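Local coordinates for trehalose synthase regulatory protein (Candida albicans, PDB 5HUS), which probably serves as a regulatory subunit of the fungal trehalose synthase complex, its C-terminal domain belonging to the trehalose-phosphatase family of the HAD clan, at residues A[18-30]-A[63-77]. Numbering follows the deposited sequence.
Sequences NGKRLIILALEIS and LVESQDTFVYLLSYL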
loop_
_atom_site.group_PDB
_atom_site.type_symbol
_atom_site.label_atom_id
_atom_site.label_comp_id
_atom_site.label_asym_id
_atom_site.label_seq_id
_atom_site.Cartn_x
_atom_site.Cartn_y
_atom_site.Cartn_z
ATOM N N ASN A 18 3.592 22.024 13.782
ATOM C CA ASN A 18 2.492 22.938 13.546
ATOM C C ASN A 18 1.930 22.724 12.143
ATOM O O ASN A 18 2.487 23.220 11.160
ATOM C CB ASN A 18 2.951 24.384 13.730
ATOM C CG ASN A 18 1.795 25.359 13.768
ATOM O OD1 ASN A 18 0.635 24.961 13.876
ATOM N ND2 ASN A 18 2.106 26.648 13.690
ATOM N N GLY A 19 0.833 21.976 12.056
ATOM C CA GLY A 19 0.227 21.660 10.774
ATOM C C GLY A 19 -0.397 20.276 10.760
ATOM O O GLY A 19 -0.487 19.615 11.797
ATOM N N LYS A 20 -0.827 19.838 9.580
ATOM C CA LYS A 20 -1.513 18.554 9.437
ATOM C C LYS A 20 -0.562 17.362 9.546
ATOM O O LYS A 20 0.622 17.457 9.215
ATOM C CB LYS A 20 -2.254 18.493 8.099
ATOM C CG LYS A 20 -3.377 19.505 7.939
ATOM C CD LYS A 20 -3.837 19.543 6.483
ATOM C CE LYS A 20 -5.027 20.465 6.267
ATOM N NZ LYS A 20 -5.432 20.481 4.827
ATOM N N ARG A 21 -1.101 16.234 10.001
ATOM C CA ARG A 21 -0.342 14.993 10.107
ATOM C C ARG A 21 -0.993 13.926 9.238
ATOM O O ARG A 21 -2.190 13.676 9.360
ATOM C CB ARG A 21 -0.278 14.511 11.558
ATOM C CG ARG A 21 0.086 15.600 12.567
ATOM C CD ARG A 21 -0.262 15.136 13.971
ATOM N NE ARG A 21 -0.222 16.209 14.960
ATOM C CZ ARG A 21 -0.715 16.097 16.189
ATOM N NH1 ARG A 21 -1.288 14.962 16.569
ATOM N NH2 ARG A 21 -0.642 17.116 17.036
ATOM N N LEU A 22 -0.200 13.308 8.366
ATOM C CA LEU A 22 -0.689 12.280 7.449
ATOM C C LEU A 22 -0.095 10.938 7.832
ATOM O O LEU A 22 1.125 10.794 7.932
ATOM C CB LEU A 22 -0.333 12.620 5.998
ATOM C CG LEU A 22 -0.685 11.543 4.963
ATOM C CD1 LEU A 22 -2.186 11.300 4.925
ATOM C CD2 LEU A 22 -0.161 11.956 3.600
ATOM N N ILE A 23 -0.968 9.964 8.072
ATOM C CA ILE A 23 -0.541 8.642 8.500
ATOM C C ILE A 23 -1.057 7.608 7.522
ATOM O O ILE A 23 -2.253 7.549 7.253
ATOM C CB ILE A 23 -1.040 8.319 9.922
ATOM C CG1 ILE A 23 -0.413 9.301 10.924
ATOM C CG2 ILE A 23 -0.714 6.883 10.288
ATOM C CD1 ILE A 23 -0.954 9.202 12.337
ATOM N N ILE A 24 -0.144 6.824 6.964
ATOM C CA ILE A 24 -0.508 5.803 5.988
ATOM C C ILE A 24 -0.113 4.443 6.534
ATOM O O ILE A 24 1.060 4.194 6.820
ATOM C CB ILE A 24 0.169 6.068 4.620
ATOM C CG1 ILE A 24 -0.358 7.388 4.046
ATOM C CG2 ILE A 24 -0.085 4.909 3.657
ATOM C CD1 ILE A 24 0.420 7.908 2.877
ATOM N N LEU A 25 -1.114 3.583 6.725
ATOM C CA LEU A 25 -0.897 2.275 7.329
ATOM C C LEU A 25 -1.130 1.161 6.315
ATOM O O LEU A 25 -2.258 0.953 5.861
ATOM C CB LEU A 25 -1.820 2.088 8.535
ATOM C CG LEU A 25 -1.752 3.195 9.595
ATOM C CD1 LEU A 25 -2.718 2.912 10.755
ATOM C CD2 LEU A 25 -0.322 3.337 10.095
ATOM N N ALA A 26 -0.059 0.456 5.956
ATOM C CA ALA A 26 -0.163 -0.704 5.069
ATOM C C ALA A 26 -0.380 -1.938 5.918
ATOM O O ALA A 26 0.570 -2.526 6.428
ATOM C CB ALA A 26 1.090 -0.849 4.203
ATOM N N LEU A 27 -1.643 -2.316 6.075
ATOM C CA LEU A 27 -2.016 -3.406 6.969
ATOM C C LEU A 27 -2.836 -4.452 6.238
ATOM O O LEU A 27 -3.561 -4.139 5.296
ATOM C CB LEU A 27 -2.815 -2.874 8.158
ATOM C CG LEU A 27 -2.175 -1.789 9.021
ATOM C CD1 LEU A 27 -3.159 -1.282 10.057
ATOM C CD2 LEU A 27 -0.915 -2.321 9.686
ATOM N N GLU A 28 -2.716 -5.699 6.681
ATOM C CA GLU A 28 -3.560 -6.770 6.172
ATOM C C GLU A 28 -4.875 -6.757 6.943
ATOM O O GLU A 28 -4.905 -7.068 8.130
ATOM C CB GLU A 28 -2.863 -8.122 6.318
ATOM C CG GLU A 28 -1.568 -8.242 5.536
ATOM C CD GLU A 28 -1.797 -8.555 4.067
ATOM O OE1 GLU A 28 -2.197 -9.699 3.758
ATOM O OE2 GLU A 28 -1.579 -7.660 3.223
ATOM N N ILE A 29 -5.951 -6.367 6.274
ATOM C CA ILE A 29 -7.247 -6.271 6.927
ATOM C C ILE A 29 -8.077 -7.498 6.562
ATOM O O ILE A 29 -8.158 -7.872 5.393
ATOM C CB ILE A 29 -7.981 -4.983 6.523
ATOM C CG1 ILE A 29 -7.130 -3.763 6.877
ATOM C CG2 ILE A 29 -9.335 -4.895 7.202
ATOM C CD1 ILE A 29 -6.830 -3.625 8.350
ATOM N N SER A 30 -8.672 -8.134 7.567
ATOM C CA SER A 30 -9.455 -9.343 7.331
ATOM C C SER A 30 -10.653 -9.396 8.266
ATOM O O SER A 30 -10.536 -9.063 9.441
ATOM C CB SER A 30 -8.589 -10.589 7.517
ATOM O OG SER A 30 -9.377 -11.771 7.509
ATOM N N LEU A 63 -6.872 8.684 17.858
ATOM C CA LEU A 63 -6.048 9.199 16.768
ATOM C C LEU A 63 -6.877 9.808 15.643
ATOM O O LEU A 63 -6.552 10.881 15.137
ATOM C CB LEU A 63 -5.158 8.093 16.202
ATOM C CG LEU A 63 -4.344 8.490 14.969
ATOM C CD1 LEU A 63 -3.401 9.639 15.310
ATOM C CD2 LEU A 63 -3.581 7.294 14.420
ATOM N N VAL A 64 -7.948 9.126 15.253
ATOM C CA VAL A 64 -8.736 9.577 14.114
ATOM C C VAL A 64 -9.622 10.769 14.465
ATOM O O VAL A 64 -9.918 11.602 13.608
ATOM C CB VAL A 64 -9.614 8.444 13.550
ATOM C CG1 VAL A 64 -8.738 7.326 13.005
ATOM C CG2 VAL A 64 -10.564 7.914 14.616
ATOM N N GLU A 65 -10.030 10.862 15.724
ATOM C CA GLU A 65 -10.924 11.933 16.146
ATOM C C GLU A 65 -10.198 13.273 16.243
ATOM O O GLU A 65 -10.833 14.315 16.403
ATOM C CB GLU A 65 -11.592 11.576 17.481
ATOM C CG GLU A 65 -13.005 11.023 17.311
ATOM C CD GLU A 65 -13.332 9.890 18.269
ATOM O OE1 GLU A 65 -12.946 9.969 19.456
ATOM O OE2 GLU A 65 -13.976 8.913 17.831
ATOM N N SER A 66 -8.873 13.248 16.132
ATOM C CA SER A 66 -8.083 14.477 16.092
ATOM C C SER A 66 -8.300 15.221 14.773
ATOM O O SER A 66 -8.336 14.611 13.705
ATOM C CB SER A 66 -6.600 14.169 16.299
ATOM O OG SER A 66 -6.208 13.032 15.550
ATOM N N GLN A 67 -8.438 16.541 14.849
ATOM C CA GLN A 67 -8.852 17.334 13.693
ATOM C C GLN A 67 -7.748 17.569 12.662
ATOM O O GLN A 67 -8.030 17.812 11.490
ATOM C CB GLN A 67 -9.397 18.688 14.153
ATOM C CG GLN A 67 -10.528 18.594 15.162
ATOM C CD GLN A 67 -11.309 19.887 15.276
ATOM O OE1 GLN A 67 -11.700 20.480 14.269
ATOM N NE2 GLN A 67 -11.536 20.336 16.505
ATOM N N ASP A 68 -6.494 17.507 13.095
ATOM C CA ASP A 68 -5.385 17.823 12.201
ATOM C C ASP A 68 -4.711 16.569 11.656
ATOM O O ASP A 68 -3.632 16.642 11.077
ATOM C CB ASP A 68 -4.356 18.687 12.929
ATOM C CG ASP A 68 -4.055 18.173 14.322
ATOM O OD1 ASP A 68 -4.404 17.009 14.614
ATOM O OD2 ASP A 68 -3.468 18.931 15.125
ATOM N N THR A 69 -5.357 15.423 11.838
ATOM C CA THR A 69 -4.737 14.149 11.506
ATOM C C THR A 69 -5.576 13.381 10.489
ATOM O O THR A 69 -6.799 13.323 10.593
ATOM C CB THR A 69 -4.533 13.294 12.772
ATOM O OG1 THR A 69 -3.773 14.041 13.732
ATOM C CG2 THR A 69 -3.801 12.003 12.443
ATOM N N PHE A 70 -4.906 12.808 9.498
ATOM C CA PHE A 70 -5.580 12.045 8.452
ATOM C C PHE A 70 -4.948 10.668 8.354
ATOM O O PHE A 70 -3.751 10.546 8.084
ATOM C CB PHE A 70 -5.492 12.775 7.112
ATOM C CG PHE A 70 -5.939 14.205 7.180
ATOM C CD1 PHE A 70 -5.009 15.233 7.213
ATOM C CD2 PHE A 70 -7.286 14.520 7.237
ATOM C CE1 PHE A 70 -5.420 16.553 7.287
ATOM C CE2 PHE A 70 -7.701 15.835 7.310
ATOM C CZ PHE A 70 -6.768 16.852 7.337
ATOM N N VAL A 71 -5.753 9.634 8.591
ATOM C CA VAL A 71 -5.269 8.259 8.565
ATOM C C VAL A 71 -5.791 7.527 7.338
ATOM O O VAL A 71 -6.997 7.526 7.090
ATOM C CB VAL A 71 -5.699 7.486 9.828
ATOM C CG1 VAL A 71 -5.161 6.067 9.797
ATOM C CG2 VAL A 71 -5.214 8.219 11.077
ATOM N N TYR A 72 -4.875 6.933 6.571
ATOM C CA TYR A 72 -5.225 6.155 5.375
ATOM C C TYR A 72 -4.748 4.721 5.479
ATOM O O TYR A 72 -3.624 4.458 5.903
ATOM C CB TYR A 72 -4.627 6.788 4.111
ATOM C CG TYR A 72 -5.397 7.988 3.645
ATOM C CD1 TYR A 72 -5.316 9.196 4.333
ATOM C CD2 TYR A 72 -6.219 7.918 2.528
ATOM C CE1 TYR A 72 -6.042 10.295 3.920
ATOM C CE2 TYR A 72 -6.945 9.016 2.105
ATOM C CZ TYR A 72 -6.858 10.196 2.808
ATOM O OH TYR A 72 -7.572 11.293 2.383
ATOM N N LEU A 73 -5.621 3.796 5.093
ATOM C CA LEU A 73 -5.252 2.395 4.944
ATOM C C LEU A 73 -4.768 2.114 3.524
ATOM O O LEU A 73 -5.443 2.471 2.560
ATOM C CB LEU A 73 -6.445 1.495 5.262
ATOM C CG LEU A 73 -6.236 0.018 4.930
ATOM C CD1 LEU A 73 -5.347 -0.638 5.976
ATOM C CD2 LEU A 73 -7.583 -0.705 4.815
ATOM N N LEU A 74 -3.603 1.485 3.403
ATOM C CA LEU A 74 -3.096 1.036 2.108
ATOM C C LEU A 74 -3.255 -0.471 2.068
ATOM O O LEU A 74 -2.688 -1.184 2.898
ATOM C CB LEU A 74 -1.632 1.451 1.901
ATOM C CG LEU A 74 -0.931 0.915 0.647
ATOM C CD1 LEU A 74 -1.617 1.394 -0.635
ATOM C CD2 LEU A 74 0.544 1.309 0.645
ATOM N N SER A 75 -4.042 -0.946 1.109
ATOM C CA SER A 75 -4.466 -2.344 1.066
ATOM C C SER A 75 -4.391 -2.885 -0.348
ATOM O O SER A 75 -4.606 -2.143 -1.310
ATOM C CB SER A 75 -5.894 -2.474 1.598
ATOM O OG SER A 75 -6.415 -3.783 1.400
ATOM N N TYR A 76 -4.100 -4.177 -0.471
ATOM C CA TYR A 76 -4.140 -4.849 -1.772
ATOM C C TYR A 76 -5.557 -5.163 -2.225
ATOM O O TYR A 76 -5.772 -5.510 -3.386
ATOM C CB TYR A 76 -3.343 -6.156 -1.741
ATOM C CG TYR A 76 -1.849 -5.979 -1.828
ATOM C CD1 TYR A 76 -1.239 -5.659 -3.031
ATOM C CD2 TYR A 76 -1.048 -6.151 -0.707
ATOM C CE1 TYR A 76 0.132 -5.498 -3.112
ATOM C CE2 TYR A 76 0.318 -5.996 -0.776
ATOM C CZ TYR A 76 0.904 -5.670 -1.980
ATOM O OH TYR A 76 2.269 -5.515 -2.049
ATOM N N LEU A 77 -6.519 -5.046 -1.312
ATOM C CA LEU A 77 -7.887 -5.469 -1.597
ATOM C C LEU A 77 -8.593 -4.570 -2.608
ATOM O O LEU A 77 -8.272 -3.391 -2.748
ATOM C CB LEU A 77 -8.699 -5.529 -0.304
ATOM C CG LEU A 77 -8.192 -6.502 0.756
ATOM C CD1 LEU A 77 -9.056 -6.411 2.001
ATOM C CD2 LEU A 77 -8.169 -7.939 0.237
HETATM O O HOH W 1 -5.364 -5.088 3.529
HETATM O O HOH W 2 -3.232 -5.687 1.868
#
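Six backbone hydrogen bonds join strand 20-26 to strand 69-74 and the Asp68 just before it, running from Arg21 N to Asp68 O at one end to Leu74 N and Leu25 O at the other. On strand 20-26, Arg21, Ile23 and Leu25 supply every bonding group, each giving its N-H and taking one at its carbonyl, the usual parallel pattern. The middle ones are straight, Leu25 N to Tyr72 O reaching 174° at the hydrogen.

Strand 20-26 also bonds to strand 243-250 along its other edge, so the pair lies at the heart of the mostly parallel sheet of a Rossmann-like core, as in HAD relatives. On one face, Ile23 CD1 meets Leu63 CD2 of helix 61-65 tip to tip at 3.9 Å. On the other, Leu22 has CG anti to the backbone N (chi1 175°), which carries CD1 to 3.8 Å from Tyr72 CD1 under helix 200-213, whose His212 bonds Tyr72 OH. The extended Lys20 chain runs past the edge of the Phe70 ring, Lys20 CD 3.5 Å from Phe70 CE1, and its NZ bonds the carbonyl of His212.

Arg21 and Asp68 form a long salt bridge by charge alone: OD2 of Asp68 lies over one face of the guanidinium, 3.9 Å from NH2 of Arg21, with no N-H aimed at it.

Past the ends of strands 20-26 and 69-74, one water joins Leu27 O, Ile29 N and Ser75 OG; another links Glu28 OE2 to Tyr76 N.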